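Local atomic coordinates of steroid delta-isomerase (Pseudomonas aeruginosa, PDB entry 3MSO), a protein that is probably a steroid delta-isomerase and has the NTF2-type SnoaL-like fold, which is shared by proteins of varied function. Residues I102-D105 with R109-D112; A38-P43 with K47-A52; V84-A89 with E95-D100. All coordinates share one frame; numbering follows the deposited sequence.

How the contacts relate
All three contacts are antiparallel beta hairpins in one curved mixed sheet. Contact 3 is the most buried and has regular pairing. Its polar side chains lie next to strand 69-77 or a second subunit. Contact 1 uses the far end of the same strand 94-104. There a bulge and a salt-bridged turn replace the regular ladder, and I102 of contact 1 packs on L85 of contact 3. Contact 2 lies at an edge of the sheet within the chain and is only partly buried. Strand 110-118 joins it to contact 1 through a salt bridge from D112 to R41. Contacts 2 and 3 do not touch each other, but both reach a second subunit.

Contact 1. Residues I102-D105 with R109-D112; sequences IRFD and RIVD
D105 grips R109 across the turn with both carboxylate oxygens. The D105 side chain starts at CB, which packs on CG1 of V111 at 3.9 Å. A chi1 of 63° turns the carboxylate to the backbone N and guanidinium of R109. OD1 accepts the backbone N of R109 at 2.9 Å, and the N comes in from above the carboxylate plane. OD2 forms a salt bridge with NH1 of R109 at 2.8 Å. The oxygen lies at the edge of the guanidinium, close to its plane, but the two flat groups are almost perpendicular, at 89°. NH1 also reaches D107 in the turn. The backbone N of D105 in turn donates to the carbonyl O of R109.

These bonds close the end of the hairpin made by strands 94-104 and 110-118 in the NTF2-like fold. Just inside the turn is a classic beta bulge, where V111 and D112 both face R103. The carbonyl O of R103 takes the N-H of V111 at 2.9 Å, nearly straight. It also takes a weak bond from D112 N at 3.4 Å. R103 N donates back to D112 O.

The two faces differ. On one, I110 CG1 touches CE1 of F104 at 3.6 Å and CG2 of I102 at 3.8 Å. I102 CG2 also lies over one face of the F104 ring, toward its rim. A11 and T14 of helix 9-23 pack on F104, and T14 also on I110, while I102 lies on V83 and L85. On the other face the R103 chain turns at its third torsion, and its NH1 approaches CB of D112. The D112 carboxylate bonds instead through OD2 to NE of R41.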
ATOM      1  N   ILE B 102     -21.139  -4.715   8.945  1.00 38.53           N
ATOM      2  CA  ILE B 102     -21.613  -4.083  10.173  1.00 40.02           C
ATOM      3  C   ILE B 102     -22.157  -5.093  11.190  1.00 48.41           C
ATOM      4  O   ILE B 102     -23.042  -5.895  10.856  1.00 49.30           O
ATOM      5  CB  ILE B 102     -22.696  -2.980   9.843  1.00 42.28           C
ATOM      6  CG1 ILE B 102     -22.293  -2.091   8.612  1.00 40.69           C
ATOM      7  CG2 ILE B 102     -23.069  -2.148  11.089  1.00 43.27           C
ATOM      8  CD1 ILE B 102     -23.356  -1.218   8.076  1.00 38.67           C
ATOM      9  N   ARG B 103     -21.657  -5.002  12.442  1.00 45.58           N
ATOM     10  CA  ARG B 103     -22.136  -5.753  13.603  1.00 46.27           C
ATOM     11  C   ARG B 103     -22.831  -4.748  14.569  1.00 51.29           C
ATOM     12  O   ARG B 103     -22.277  -3.684  14.874  1.00 52.55           O
ATOM     13  CB  ARG B 103     -21.004  -6.490  14.328  1.00 48.20           C
ATOM     14  CG  ARG B 103     -21.502  -7.319  15.518  1.00 55.38           C
ATOM     15  CD  ARG B 103     -20.381  -7.821  16.392  1.00 56.27           C
ATOM     16  NE  ARG B 103     -19.789  -9.037  15.838  1.00 61.25           N
ATOM     17  CZ  ARG B 103     -18.563  -9.118  15.329  1.00 76.10           C
ATOM     18  NH1 ARG B 103     -17.763  -8.052  15.319  1.00 56.54           N
ATOM     19  NH2 ARG B 103     -18.117 -10.271  14.848  1.00 68.90           N
ATOM     20  N   PHE B 104     -24.043  -5.108  15.033  1.00 45.49           N
ATOM     21  CA  PHE B 104     -24.847  -4.296  15.935  1.00 44.74           C
ATOM     22  C   PHE B 104     -24.999  -4.973  17.318  1.00 53.31           C
ATOM     23  O   PHE B 104     -24.839  -6.195  17.430  1.00 55.28           O
ATOM     24  CB  PHE B 104     -26.240  -4.134  15.337  1.00 44.96           C
ATOM     25  CG  PHE B 104     -26.322  -3.538  13.963  1.00 43.34           C
ATOM     26  CD1 PHE B 104     -26.417  -2.168  13.792  1.00 46.57           C
ATOM     27  CD2 PHE B 104     -26.386  -4.348  12.845  1.00 42.73           C
ATOM     28  CE1 PHE B 104     -26.522  -1.618  12.517  1.00 47.21           C
ATOM     29  CE2 PHE B 104     -26.510  -3.800  11.575  1.00 44.99           C
ATOM     30  CZ  PHE B 104     -26.579  -2.438  11.415  1.00 43.99           C
ATOM     31  N   ASP B 105     -25.337  -4.194  18.359  1.00 50.16           N
ATOM     32  CA  ASP B 105     -25.603  -4.790  19.672  1.00 51.61           C
ATOM     33  C   ASP B 105     -27.118  -5.043  19.839  1.00 59.17           C
ATOM     34  O   ASP B 105     -27.863  -4.817  18.882  1.00 58.18           O
ATOM     35  CB  ASP B 105     -24.998  -3.972  20.832  1.00 53.56           C
ATOM     36  CG  ASP B 105     -25.504  -2.556  21.044  1.00 54.08           C
ATOM     37  OD1 ASP B 105     -26.601  -2.219  20.528  1.00 56.02           O
ATOM     38  OD2 ASP B 105     -24.862  -1.817  21.793  1.00 49.75           O
ATOM     39  N   ARG B 109     -27.188  -0.546  18.267  1.00 50.69           N
ATOM     40  CA  ARG B 109     -26.055   0.357  18.074  1.00 50.01           C
ATOM     41  C   ARG B 109     -24.969  -0.349  17.263  1.00 54.16           C
ATOM     42  O   ARG B 109     -24.710  -1.539  17.490  1.00 53.74           O
ATOM     43  CB  ARG B 109     -25.444   0.762  19.418  1.00 51.19           C
ATOM     44  CG  ARG B 109     -26.409   1.336  20.426  1.00 63.50           C
ATOM     45  CD  ARG B 109     -25.648   1.783  21.655  1.00 80.83           C
ATOM     46  NE  ARG B 109     -26.545   1.946  22.786  1.00104.06           N
ATOM     47  CZ  ARG B 109     -26.822   0.986  23.661  1.00129.93           C
ATOM     48  NH1 ARG B 109     -26.243  -0.205  23.559  1.00112.96           N
ATOM     49  NH2 ARG B 109     -27.678   1.208  24.650  1.00128.98           N
ATOM     50  N   ILE B 110     -24.308   0.401  16.343  1.00 49.52           N
ATOM     51  CA  ILE B 110     -23.191  -0.115  15.548  1.00 46.85           C
ATOM     52  C   ILE B 110     -22.013  -0.269  16.501  1.00 49.79           C
ATOM     53  O   ILE B 110     -21.653   0.703  17.153  1.00 52.51           O
ATOM     54  CB  ILE B 110     -22.858   0.801  14.329  1.00 48.88           C
ATOM     55  CG1 ILE B 110     -24.034   0.845  13.305  1.00 47.13           C
ATOM     56  CG2 ILE B 110     -21.527   0.363  13.658  1.00 47.57           C
ATOM     57  CD1 ILE B 110     -23.983   2.007  12.275  1.00 36.73           C
ATOM     58  N   VAL B 111     -21.436  -1.484  16.597  1.00 44.19           N
ATOM     59  CA  VAL B 111     -20.288  -1.802  17.456  1.00 44.52           C
ATOM     60  C   VAL B 111     -19.003  -2.062  16.655  1.00 51.46           C
ATOM     61  O   VAL B 111     -17.912  -1.725  17.112  1.00 54.08           O
ATOM     62  CB  VAL B 111     -20.564  -2.903  18.515  1.00 49.28           C
ATOM     63  CG1 VAL B 111     -21.694  -2.491  19.451  1.00 50.12           C
ATOM     64  CG2 VAL B 111     -20.862  -4.270  17.875  1.00 48.41           C
ATOM     65  N   ASP B 112     -19.131  -2.657  15.474  1.00 47.09           N
ATOM     66  CA  ASP B 112     -18.004  -2.964  14.608  1.00 46.55           C
ATOM     67  C   ASP B 112     -18.374  -2.645  13.136  1.00 50.09           C
ATOM     68  O   ASP B 112     -19.407  -3.084  12.634  1.00 49.55           O
ATOM     69  CB  ASP B 112     -17.583  -4.437  14.787  1.00 48.79           C
ATOM     70  CG  ASP B 112     -16.207  -4.782  14.245  1.00 67.74           C
ATOM     71  OD1 ASP B 112     -16.109  -5.126  13.047  1.00 68.48           O
ATOM     72  OD2 ASP B 112     -15.243  -4.774  15.031  1.00 78.81           O
TER

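Contact 2. Residues A38-P43 with K47-A52; sequences AVFRSP and KPYAGA
F40 and Y49 form the hydrogen-bonded pair of a short antiparallel hairpin, strands 38-41 and 49-50, at an edge of the sheet in this NTF2-like chain. F40 N donates to Y49 O at 2.9 Å, and Y49 N returns a bond to F40 O at 2.8 Å. One more backbone bond joins G51 N to A38 O at 2.8 Å. G51 is the N-cap of helix 52-65, so the hairpin leads straight into that helix.

The close packing is on the face of F40 and Y49. The two side chains lie side by side and point the same way. CD1 of Y49 meets the edge of the F40 ring at CD2, 3.7 Å away, and CE1 of Y49 touches CB of S42. With CG trans to its N (chi1 179°), the F40 ring reaches V55, I58 and L59 of helix 52-65.

The face of V39 and A50 is looser. A50 is exposed, and its CB is 4.4 Å from CG2 of V39. CG1 of V39 reaches P48 CB at 3.8 Å. R41 NH1 comes alongside P48 CG, while R41 NE is held by D112. Toward the connecting loop, S42 and K47 are not bonded directly. A water there accepts from S42 N and donates to K47 O, both at 2.7 Å.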
ATOM      1  N   ALA B  38     -17.560   2.152  19.604  1.00 56.24           N
ATOM      2  CA  ALA B  38     -17.586   1.535  18.273  1.00 53.63           C
ATOM      3  C   ALA B  38     -16.188   1.486  17.655  1.00 54.37           C
ATOM      4  O   ALA B  38     -15.367   2.369  17.885  1.00 52.97           O
ATOM      5  CB  ALA B  38     -18.549   2.275  17.353  1.00 53.87           C
ATOM      6  N   VAL B  39     -15.923   0.422  16.907  1.00 50.27           N
ATOM      7  CA  VAL B  39     -14.648   0.152  16.252  1.00 49.59           C
ATOM      8  C   VAL B  39     -14.780   0.163  14.723  1.00 52.98           C
ATOM      9  O   VAL B  39     -15.750  -0.376  14.172  1.00 50.89           O
ATOM     10  CB  VAL B  39     -14.096  -1.176  16.808  1.00 53.62           C
ATOM     11  CG1 VAL B  39     -13.278  -1.945  15.783  1.00 52.64           C
ATOM     12  CG2 VAL B  39     -13.302  -0.935  18.085  1.00 55.21           C
ATOM     13  N   PHE B  40     -13.809   0.808  14.045  1.00 49.55           N
ATOM     14  CA  PHE B  40     -13.750   0.841  12.591  1.00 47.12           C
ATOM     15  C   PHE B  40     -12.503   0.101  12.128  1.00 50.38           C
ATOM     16  O   PHE B  40     -11.388   0.444  12.535  1.00 50.41           O
ATOM     17  CB  PHE B  40     -13.800   2.267  12.031  1.00 49.22           C
ATOM     18  CG  PHE B  40     -13.712   2.329  10.516  1.00 49.40           C
ATOM     19  CD1 PHE B  40     -14.834   2.111   9.728  1.00 49.94           C
ATOM     20  CD2 PHE B  40     -12.506   2.615   9.883  1.00 51.04           C
ATOM     21  CE1 PHE B  40     -14.749   2.167   8.340  1.00 50.23           C
ATOM     22  CE2 PHE B  40     -12.423   2.648   8.490  1.00 52.61           C
ATOM     23  CZ  PHE B  40     -13.547   2.429   7.727  1.00 49.08           C
ATOM     24  N   ARG B  41     -12.704  -0.926  11.282  1.00 45.94           N
ATOM     25  CA  ARG B  41     -11.624  -1.742  10.707  1.00 44.29           C
ATOM     26  C   ARG B  41     -11.438  -1.360   9.250  1.00 46.86           C
ATOM     27  O   ARG B  41     -12.267  -1.678   8.392  1.00 45.36           O
ATOM     28  CB  ARG B  41     -11.878  -3.244  10.909  1.00 39.62           C
ATOM     29  CG  ARG B  41     -12.034  -3.573  12.377  1.00 40.72           C
ATOM     30  CD  ARG B  41     -12.223  -5.030  12.680  1.00 53.58           C
ATOM     31  NE  ARG B  41     -12.628  -5.197  14.079  1.00 65.28           N
ATOM     32  CZ  ARG B  41     -11.791  -5.191  15.112  1.00 83.47           C
ATOM     33  NH1 ARG B  41     -10.484  -5.049  14.918  1.00 69.28           N
ATOM     34  NH2 ARG B  41     -12.254  -5.321  16.349  1.00 76.90           N
ATOM     35  N   SER B  42     -10.389  -0.570   9.014  1.00 44.33           N
ATOM     36  CA  SER B  42     -10.029  -0.006   7.718  1.00 44.18           C
ATOM     37  C   SER B  42      -9.635  -1.063   6.678  1.00 49.21           C
ATOM     38  O   SER B  42      -8.926  -2.014   7.006  1.00 47.96           O
ATOM     39  CB  SER B  42      -8.893   1.005   7.887  1.00 46.21           C
ATOM     40  OG  SER B  42      -8.623   1.710   6.690  1.00 51.97           O
ATOM     41  N   PRO B  43     -10.006  -0.878   5.393  1.00 47.75           N
ATOM     42  CA  PRO B  43      -9.509  -1.810   4.366  1.00 48.58           C
ATOM     43  C   PRO B  43      -7.998  -1.651   4.150  1.00 54.65           C
ATOM     44  O   PRO B  43      -7.374  -2.523   3.557  1.00 54.16           O
ATOM     45  CB  PRO B  43     -10.286  -1.387   3.112  1.00 50.10           C
ATOM     46  CG  PRO B  43     -10.626   0.050   3.333  1.00 53.46           C
ATOM     47  CD  PRO B  43     -10.849   0.190   4.798  1.00 48.65           C
ATOM     48  N   LYS B  47      -4.584  -2.007  12.512  1.00 71.10           N
ATOM     49  CA  LYS B  47      -5.013  -1.360  13.747  1.00 70.41           C
ATOM     50  C   LYS B  47      -6.395  -0.718  13.595  1.00 70.06           C
ATOM     51  O   LYS B  47      -6.565   0.157  12.739  1.00 69.67           O
ATOM     52  CB  LYS B  47      -3.964  -0.323  14.188  1.00 74.15           C
ATOM     53  N   PRO B  48      -7.393  -1.139  14.418  1.00 62.88           N
ATOM     54  CA  PRO B  48      -8.726  -0.527  14.326  1.00 60.34           C
ATOM     55  C   PRO B  48      -8.779   0.895  14.878  1.00 63.65           C
ATOM     56  O   PRO B  48      -7.869   1.312  15.585  1.00 64.52           O
ATOM     57  CB  PRO B  48      -9.610  -1.486  15.126  1.00 61.95           C
ATOM     58  CG  PRO B  48      -8.709  -2.109  16.103  1.00 67.61           C
ATOM     59  CD  PRO B  48      -7.346  -2.165  15.481  1.00 64.21           C
ATOM     60  N   TYR B  49      -9.832   1.649  14.522  1.00 59.54           N
ATOM     61  CA  TYR B  49     -10.042   3.017  14.986  1.00 60.11           C
ATOM     62  C   TYR B  49     -11.123   2.922  16.024  1.00 64.69           C
ATOM     63  O   TYR B  49     -12.267   2.581  15.707  1.00 63.96           O
ATOM     64  CB  TYR B  49     -10.455   3.941  13.837  1.00 61.05           C
ATOM     65  CG  TYR B  49      -9.393   4.094  12.776  1.00 63.42           C
ATOM     66  CD1 TYR B  49      -9.295   3.186  11.725  1.00 64.44           C
ATOM     67  CD2 TYR B  49      -8.503   5.162  12.804  1.00 65.31           C
ATOM     68  CE1 TYR B  49      -8.325   3.326  10.738  1.00 65.55           C
ATOM     69  CE2 TYR B  49      -7.548   5.331  11.804  1.00 66.34           C
ATOM     70  CZ  TYR B  49      -7.457   4.407  10.774  1.00 75.04           C
ATOM     71  OH  TYR B  49      -6.490   4.559   9.801  1.00 78.47           O
ATOM     72  N   ALA B  50     -10.745   3.143  17.280  1.00 62.37           N
ATOM     73  CA  ALA B  50     -11.633   3.002  18.430  1.00 61.97           C
ATOM     74  C   ALA B  50     -12.314   4.289  18.864  1.00 66.05           C
ATOM     75  O   ALA B  50     -11.662   5.335  18.972  1.00 66.19           O
ATOM     76  CB  ALA B  50     -10.868   2.385  19.589  1.00 63.80           C
ATOM     77  N   GLY B  51     -13.622   4.185  19.118  1.00 63.14           N
ATOM     78  CA  GLY B  51     -14.455   5.279  19.610  1.00 64.80           C
ATOM     79  C   GLY B  51     -15.323   5.949  18.574  1.00 68.61           C
ATOM     80  O   GLY B  51     -14.844   6.295  17.489  1.00 68.42           O
ATOM     81  N   ALA B  52     -16.604   6.174  18.933  1.00 65.96           N
ATOM     82  CA  ALA B  52     -17.618   6.812  18.078  1.00 65.44           C
ATOM     83  C   ALA B  52     -17.133   8.105  17.430  1.00 70.77           C
ATOM     84  O   ALA B  52     -17.336   8.223  16.226  1.00 68.82           O
ATOM     85  CB  ALA B  52     -18.918   7.050  18.839  1.00 67.11           C
TER
HETATM   86  O   HOH W   1      -8.165  -0.395  10.608  1.00 47.72           O

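Contact 3. Residues V84-A89 with E95-D100; sequences VLEFSA and ELKGID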
ATOM      1  N   VAL B  84     -23.844  -7.572   5.769  1.00 40.90           N
ATOM      2  CA  VAL B  84     -22.836  -7.258   4.762  1.00 40.15           C
ATOM      3  C   VAL B  84     -23.572  -6.510   3.653  1.00 43.60           C
ATOM      4  O   VAL B  84     -24.561  -7.021   3.099  1.00 43.59           O
ATOM      5  CB  VAL B  84     -22.012  -8.469   4.239  1.00 43.31           C
ATOM      6  CG1 VAL B  84     -21.369  -8.161   2.883  1.00 42.20           C
ATOM      7  CG2 VAL B  84     -20.952  -8.879   5.252  1.00 42.86           C
ATOM      8  N   LEU B  85     -23.128  -5.272   3.399  1.00 38.64           N
ATOM      9  CA  LEU B  85     -23.679  -4.417   2.344  1.00 38.03           C
ATOM     10  C   LEU B  85     -22.641  -4.319   1.243  1.00 41.73           C
ATOM     11  O   LEU B  85     -21.603  -3.668   1.429  1.00 43.62           O
ATOM     12  CB  LEU B  85     -24.064  -3.007   2.866  1.00 37.68           C
ATOM     13  CG  LEU B  85     -24.858  -2.948   4.169  1.00 40.90           C
ATOM     14  CD1 LEU B  85     -24.952  -1.535   4.677  1.00 40.34           C
ATOM     15  CD2 LEU B  85     -26.234  -3.616   4.016  1.00 41.47           C
ATOM     16  N   GLU B  86     -22.881  -5.047   0.140  1.00 35.13           N
ATOM     17  CA  GLU B  86     -22.010  -5.079  -1.038  1.00 34.20           C
ATOM     18  C   GLU B  86     -22.204  -3.773  -1.801  1.00 40.03           C
ATOM     19  O   GLU B  86     -23.352  -3.350  -2.003  1.00 41.75           O
ATOM     20  CB  GLU B  86     -22.377  -6.277  -1.940  1.00 35.25           C
ATOM     21  CG  GLU B  86     -21.670  -6.280  -3.284  1.00 37.48           C
ATOM     22  CD  GLU B  86     -22.200  -7.256  -4.305  1.00 40.68           C
ATOM     23  OE1 GLU B  86     -23.436  -7.367  -4.461  1.00 51.10           O
ATOM     24  OE2 GLU B  86     -21.365  -7.878  -4.992  1.00 31.30           O
ATOM     25  N   PHE B  87     -21.096  -3.146  -2.246  1.00 34.72           N
ATOM     26  CA  PHE B  87     -21.170  -1.922  -3.026  1.00 35.60           C
ATOM     27  C   PHE B  87     -20.189  -1.876  -4.181  1.00 43.09           C
ATOM     28  O   PHE B  87     -19.156  -2.566  -4.176  1.00 43.36           O
ATOM     29  CB  PHE B  87     -21.015  -0.658  -2.132  1.00 37.79           C
ATOM     30  CG  PHE B  87     -19.664  -0.470  -1.461  1.00 38.92           C
ATOM     31  CD1 PHE B  87     -18.598   0.112  -2.146  1.00 40.54           C
ATOM     32  CD2 PHE B  87     -19.470  -0.847  -0.134  1.00 40.14           C
ATOM     33  CE1 PHE B  87     -17.359   0.289  -1.528  1.00 40.04           C
ATOM     34  CE2 PHE B  87     -18.216  -0.675   0.483  1.00 42.29           C
ATOM     35  CZ  PHE B  87     -17.169  -0.130  -0.228  1.00 39.50           C
ATOM     36  N   SER B  88     -20.491  -0.998  -5.145  1.00 40.90           N
ATOM     37  CA  SER B  88     -19.642  -0.610  -6.263  1.00 41.44           C
ATOM     38  C   SER B  88     -19.410   0.877  -6.060  1.00 47.88           C
ATOM     39  O   SER B  88     -20.242   1.554  -5.466  1.00 46.95           O
ATOM     40  CB  SER B  88     -20.336  -0.855  -7.591  1.00 47.55           C
ATOM     41  OG  SER B  88     -21.609  -0.232  -7.624  1.00 59.84           O
ATOM     42  N   ALA B  89     -18.258   1.380  -6.500  1.00 49.31           N
ATOM     43  CA  ALA B  89     -17.857   2.790  -6.387  1.00 50.89           C
ATOM     44  C   ALA B  89     -16.679   3.028  -7.338  1.00 57.65           C
ATOM     45  O   ALA B  89     -16.216   2.090  -8.003  1.00 57.58           O
ATOM     46  CB  ALA B  89     -17.447   3.116  -4.938  1.00 50.39           C
ATOM     47  N   GLU B  95     -12.153   1.911 -10.805  1.00 60.90           N
ATOM     48  CA  GLU B  95     -13.417   1.238 -10.622  1.00 58.77           C
ATOM     49  C   GLU B  95     -13.244   0.292  -9.434  1.00 57.30           C
ATOM     50  O   GLU B  95     -12.251  -0.417  -9.376  1.00 57.76           O
ATOM     51  CB  GLU B  95     -13.742   0.476 -11.922  1.00 61.28           C
ATOM     52  CG  GLU B  95     -15.220   0.297 -12.181  1.00 69.26           C
ATOM     53  CD  GLU B  95     -15.959   1.584 -12.465  1.00 83.31           C
ATOM     54  OE1 GLU B  95     -15.838   2.100 -13.599  1.00 73.00           O
ATOM     55  OE2 GLU B  95     -16.660   2.073 -11.551  1.00 84.19           O
ATOM     56  N   LEU B  96     -14.116   0.336  -8.437  1.00 49.80           N
ATOM     57  CA  LEU B  96     -13.910  -0.582  -7.319  1.00 46.01           C
ATOM     58  C   LEU B  96     -15.167  -1.312  -6.845  1.00 48.93           C
ATOM     59  O   LEU B  96     -16.299  -0.964  -7.186  1.00 47.02           O
ATOM     60  CB  LEU B  96     -13.097   0.031  -6.153  1.00 44.51           C
ATOM     61  CG  LEU B  96     -13.746   1.161  -5.360  1.00 49.32           C
ATOM     62  CD1 LEU B  96     -14.699   0.638  -4.236  1.00 48.10           C
ATOM     63  CD2 LEU B  96     -12.707   2.058  -4.768  1.00 51.65           C
ATOM     64  N   LYS B  97     -14.928  -2.306  -6.009  1.00 45.79           N
ATOM     65  CA  LYS B  97     -15.935  -3.173  -5.434  1.00 44.52           C
ATOM     66  C   LYS B  97     -15.623  -3.296  -3.951  1.00 46.23           C
ATOM     67  O   LYS B  97     -14.436  -3.321  -3.574  1.00 46.22           O
ATOM     68  CB  LYS B  97     -15.781  -4.526  -6.120  1.00 47.67           C
ATOM     69  CG  LYS B  97     -17.019  -5.320  -6.206  1.00 57.81           C
ATOM     70  CD  LYS B  97     -18.120  -4.736  -7.062  1.00 52.50           C
ATOM     71  CE  LYS B  97     -19.379  -5.323  -6.469  1.00 45.56           C
ATOM     72  NZ  LYS B  97     -19.268  -6.814  -6.313  1.00 48.11           N
ATOM     73  N   GLY B  98     -16.658  -3.315  -3.122  1.00 39.39           N
ATOM     74  CA  GLY B  98     -16.442  -3.382  -1.684  1.00 37.63           C
ATOM     75  C   GLY B  98     -17.588  -3.893  -0.851  1.00 41.88           C
ATOM     76  O   GLY B  98     -18.680  -4.143  -1.365  1.00 41.27           O
ATOM     77  N   ILE B  99     -17.330  -4.035   0.466  1.00 38.39           N
ATOM     78  CA  ILE B  99     -18.319  -4.442   1.462  1.00 37.27           C
ATOM     79  C   ILE B  99     -18.251  -3.603   2.730  1.00 42.76           C
ATOM     80  O   ILE B  99     -17.175  -3.264   3.188  1.00 43.23           O
ATOM     81  CB  ILE B  99     -18.302  -5.966   1.818  1.00 39.91           C
ATOM     82  CG1 ILE B  99     -16.952  -6.432   2.413  1.00 41.59           C
ATOM     83  CG2 ILE B  99     -18.758  -6.833   0.657  1.00 40.02           C
ATOM     84  CD1 ILE B  99     -17.080  -7.492   3.570  1.00 49.18           C
ATOM     85  N   ASP B 100     -19.414  -3.290   3.309  1.00 41.48           N
ATOM     86  CA  ASP B 100     -19.531  -2.675   4.632  1.00 41.10           C
ATOM     87  C   ASP B 100     -20.027  -3.864   5.453  1.00 42.86           C
ATOM     88  O   ASP B 100     -21.108  -4.386   5.148  1.00 45.39           O
ATOM     89  CB  ASP B 100     -20.590  -1.546   4.667  1.00 42.96           C
ATOM     90  CG  ASP B 100     -20.184  -0.270   3.958  1.00 48.83           C
ATOM     91  OD1 ASP B 100     -18.995   0.093   4.030  1.00 52.57           O
ATOM     92  OD2 ASP B 100     -21.072   0.398   3.375  1.00 48.03           O
TER
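OE2 of E86 is gripped by two cations, NZ of K97 across the hairpin and NH2 of R73 on strand 69-77. K97 NZ lies 2.7 Å from E86 OE2 and approaches from above the carboxylate plane. Two kinks in the lysine chain, at its second and fourth torsions, turn the amine to E86. K97 NZ also forms a salt bridge with E114 of a second subunit. The charged pair therefore sits in the subunit interface, and the cations probably favour an ionised E86.

Beneath it runs a regular antiparallel ladder between strands 82-91 and 94-104. This is one hairpin of the curved NTF2-like sheet, with strand 69-77 beyond it on one side and 110-118 on the other. L85 pairs with D100, F87 with G98 and A89 with L96. Each of these pairs has two backbone hydrogen bonds. The L85 N to D100 O bond is 2.8 Å long and nearly straight, at 173°.

The face of F87 is mainly apolar. With chi1 at 66°, the F87 ring swings over the opposite strand. It covers G98, whose CA is 3.8 Å from the ring centroid in a CH-pi contact over the face. L96 CD1 meets the ring edge at CE1, 3.8 Å away, and also touches CB of A89. F69 stacks on the same ring. The D100 carboxylate comes up beside F87, and its OD2 is hydrogen-bonded to Y71 OH. On the face of E86, V84 CG1 packs on CG2 of I99 at 3.7 Å, and I99 meets its counterpart I99 of the second subunit.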